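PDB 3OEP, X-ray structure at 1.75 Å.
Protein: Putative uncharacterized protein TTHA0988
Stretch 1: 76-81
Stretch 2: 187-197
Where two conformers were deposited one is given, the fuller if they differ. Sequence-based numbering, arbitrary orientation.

Stretch 1, residues 76-81: RVVEIP
Stretch 2 (187-197) FLLRPGDRVRF

The contact is a parallel pairing of two β-strands, backed on one face by an apolar cluster and closed at its start by an Arg76–Asp193 salt bridge. Strands 77-81 and 194-197 run in the same direction, axes 26° apart and 4.5 Å at closest approach. The register pairs Val77 with Arg194, Val78 with Val195, Glu79 with Arg196 and Ile80 with Phe197, at CA-CA separations of 4.6, 4.8, 5.1 and 4.7 Å.

Phi/psi is extended (Val78 -108/129, Val195 -138/137), and the hydrogen bonds alternate as parallel pairing requires: Arg194 N to Arg76 O (2.9 Å), Val78 N to Arg194 O (2.8 Å), Arg196 N to Val78 O (3.0 Å) and Ile80 N to Arg196 O (2.8 Å), at 156-166°. CA-H...O contacts supplement them, as at Val195 CA to Val78 O (3.3 Å).

Val78, Ile80, Val195 and Phe197 share one face, the last three buried from solvent. Ile80 (m, m) sets CG1 3.7 Å from Val195 CG1 (chi1 t) and CB 3.7 Å from Phe197 CD1 (chi1 m). Leu188 (t, p) and Leu189 (m, t) extend this packing: Ile80 CD1 lies 3.8 Å from Leu188 CD2, and Val78 CB (chi1 t) 3.7 Å from Leu189 CD2.

On the other face, Val77 CG2 (chi1 t) approaches Arg194 CB at 4.1 Å. Arg194 (m, m, m) and Arg196 (m, t, p) lead their ends away; Glu79 is modelled only to CB.

A type II turn, Arg190 to Asp193, precedes the second strand, with Asp193 N bonded to Arg190 O (3.1 Å). Gly192 (88/-11) suits it: a CB would jam against Pro191 O. Asp193 (chi1 m) accepts Arg190 N at OD2 (2.9 Å); its negative OD1 receives NE of the positive Arg76 guanidinium (t, -136°, m) at 3.2 Å and a bent 137°. One water bridges Arg76 NH2 (2.7 Å) and Asp193 OD1 (3.0 Å).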

# COMPACT_ATOMS: atom_id res chain seq x y z
N ARG A 76 -11.20 -20.00 16.37
CA ARG A 76 -9.80 -20.07 16.80
C ARG A 76 -9.49 -18.98 17.82
O ARG A 76 -9.64 -17.79 17.52
CB ARG A 76 -8.87 -19.89 15.59
CG ARG A 76 -7.38 -20.05 15.92
CD ARG A 76 -6.54 -18.96 15.27
NE ARG A 76 -6.46 -19.12 13.82
CZ ARG A 76 -5.59 -19.90 13.18
NH1 ARG A 76 -4.69 -20.62 13.85
NH2 ARG A 76 -5.61 -19.96 11.85
N VAL A 77 -9.04 -19.39 19.01
CA VAL A 77 -8.65 -18.44 20.07
C VAL A 77 -7.13 -18.30 20.16
O VAL A 77 -6.41 -19.28 20.38
CB VAL A 77 -9.18 -18.84 21.46
CG1 VAL A 77 -8.69 -17.85 22.53
CG2 VAL A 77 -10.70 -18.89 21.45
N VAL A 78 -6.66 -17.08 19.97
CA VAL A 78 -5.24 -16.78 20.02
C VAL A 78 -4.94 -16.02 21.30
O VAL A 78 -5.60 -15.02 21.60
CB VAL A 78 -4.83 -15.92 18.82
CG1 VAL A 78 -3.34 -15.61 18.88
CG2 VAL A 78 -5.19 -16.63 17.51
N GLU A 79 -3.95 -16.49 22.05
CA GLU A 79 -3.54 -15.85 23.31
C GLU A 79 -2.43 -14.84 23.05
O GLU A 79 -1.45 -15.14 22.36
CB GLU A 79 -3.06 -16.91 24.30
N ILE A 80 -2.60 -13.63 23.58
CA ILE A 80 -1.59 -12.58 23.46
C ILE A 80 -1.07 -12.23 24.85
O ILE A 80 -1.73 -11.51 25.60
CB ILE A 80 -2.16 -11.30 22.80
CG1 ILE A 80 -2.78 -11.60 21.43
CG2 ILE A 80 -1.08 -10.21 22.68
CD1 ILE A 80 -1.81 -12.14 20.41
N PRO A 81 0.11 -12.74 25.22
CA PRO A 81 0.73 -12.31 26.48
C PRO A 81 1.12 -10.85 26.37
O PRO A 81 1.63 -10.43 25.33
CB PRO A 81 1.98 -13.20 26.61
CG PRO A 81 1.84 -14.24 25.58
CD PRO A 81 0.95 -13.72 24.51
N PHE A 187 1.55 -14.04 9.62
CA PHE A 187 0.47 -13.34 10.30
C PHE A 187 -0.10 -14.22 11.40
O PHE A 187 -0.65 -15.29 11.14
CB PHE A 187 -0.63 -12.96 9.31
CG PHE A 187 -0.15 -12.05 8.21
CD1 PHE A 187 -0.12 -10.68 8.40
CD2 PHE A 187 0.30 -12.57 7.00
CE1 PHE A 187 0.35 -9.83 7.41
CE2 PHE A 187 0.76 -11.73 6.00
CZ PHE A 187 0.78 -10.36 6.20
N LEU A 188 0.06 -13.77 12.64
CA LEU A 188 -0.44 -14.51 13.80
C LEU A 188 -1.96 -14.48 13.85
O LEU A 188 -2.60 -15.43 14.31
CB LEU A 188 0.11 -13.90 15.08
CG LEU A 188 -0.20 -14.67 16.37
CD1 LEU A 188 0.58 -15.97 16.40
CD2 LEU A 188 0.14 -13.81 17.57
N LEU A 189 -2.54 -13.37 13.37
CA LEU A 189 -3.97 -13.15 13.46
C LEU A 189 -4.60 -13.01 12.09
O LEU A 189 -3.99 -12.46 11.17
CB LEU A 189 -4.27 -11.90 14.29
CG LEU A 189 -3.92 -12.03 15.77
CD1 LEU A 189 -4.04 -10.68 16.47
CD2 LEU A 189 -4.78 -13.08 16.45
N ARG A 190 -5.81 -13.52 11.98
CA ARG A 190 -6.58 -13.42 10.76
C ARG A 190 -7.92 -12.78 11.08
O ARG A 190 -8.38 -12.83 12.22
CB ARG A 190 -6.78 -14.80 10.15
N PRO A 191 -8.56 -12.18 10.06
CA PRO A 191 -9.89 -11.63 10.28
C PRO A 191 -10.81 -12.72 10.83
O PRO A 191 -10.79 -13.85 10.36
CB PRO A 191 -10.33 -11.18 8.88
CG PRO A 191 -9.06 -11.05 8.10
CD PRO A 191 -8.13 -12.06 8.66
N GLY A 192 -11.60 -12.37 11.84
CA GLY A 192 -12.50 -13.32 12.47
C GLY A 192 -11.94 -14.17 13.60
O GLY A 192 -12.70 -14.84 14.28
N ASP A 193 -10.63 -14.16 13.81
CA ASP A 193 -10.06 -14.86 14.97
C ASP A 193 -10.59 -14.27 16.27
O ASP A 193 -10.97 -13.10 16.34
CB ASP A 193 -8.52 -14.73 14.99
CG ASP A 193 -7.83 -15.70 14.05
OD1 ASP A 193 -8.48 -16.63 13.52
OD2 ASP A 193 -6.61 -15.54 13.85
N ARG A 194 -10.61 -15.10 17.31
CA ARG A 194 -10.89 -14.62 18.66
C ARG A 194 -9.56 -14.47 19.38
O ARG A 194 -8.61 -15.22 19.12
CB ARG A 194 -11.82 -15.57 19.41
CG ARG A 194 -13.14 -15.88 18.69
CD ARG A 194 -13.93 -14.62 18.34
NE ARG A 194 -14.43 -13.91 19.52
CZ ARG A 194 -15.57 -14.18 20.16
NH1 ARG A 194 -16.38 -15.16 19.75
NH2 ARG A 194 -15.92 -13.46 21.22
N VAL A 195 -9.49 -13.49 20.26
CA VAL A 195 -8.24 -13.13 20.90
C VAL A 195 -8.47 -12.86 22.38
O VAL A 195 -9.45 -12.23 22.76
CB VAL A 195 -7.66 -11.85 20.27
CG1 VAL A 195 -6.44 -11.36 21.05
CG2 VAL A 195 -7.31 -12.09 18.80
N ARG A 196 -7.56 -13.37 23.21
CA ARG A 196 -7.55 -13.06 24.64
C ARG A 196 -6.18 -12.53 25.02
O ARG A 196 -5.16 -13.07 24.60
CB ARG A 196 -7.88 -14.30 25.47
CG ARG A 196 -9.37 -14.61 25.55
CD ARG A 196 -9.73 -15.44 26.77
NE ARG A 196 -9.33 -14.82 28.03
CZ ARG A 196 -10.03 -13.87 28.65
NH1 ARG A 196 -11.15 -13.41 28.12
NH2 ARG A 196 -9.59 -13.37 29.79
N PHE A 197 -6.17 -11.46 25.81
CA PHE A 197 -4.95 -10.90 26.36
C PHE A 197 -4.72 -11.46 27.75
O PHE A 197 -5.67 -11.72 28.49
CB PHE A 197 -5.04 -9.38 26.44
CG PHE A 197 -5.04 -8.68 25.11
CD1 PHE A 197 -3.86 -8.40 24.46
CD2 PHE A 197 -6.23 -8.30 24.51
CE1 PHE A 197 -3.86 -7.74 23.23
CE2 PHE A 197 -6.24 -7.66 23.28
CZ PHE A 197 -5.05 -7.38 22.65
O HOH W 1 -7.42 -18.03 11.13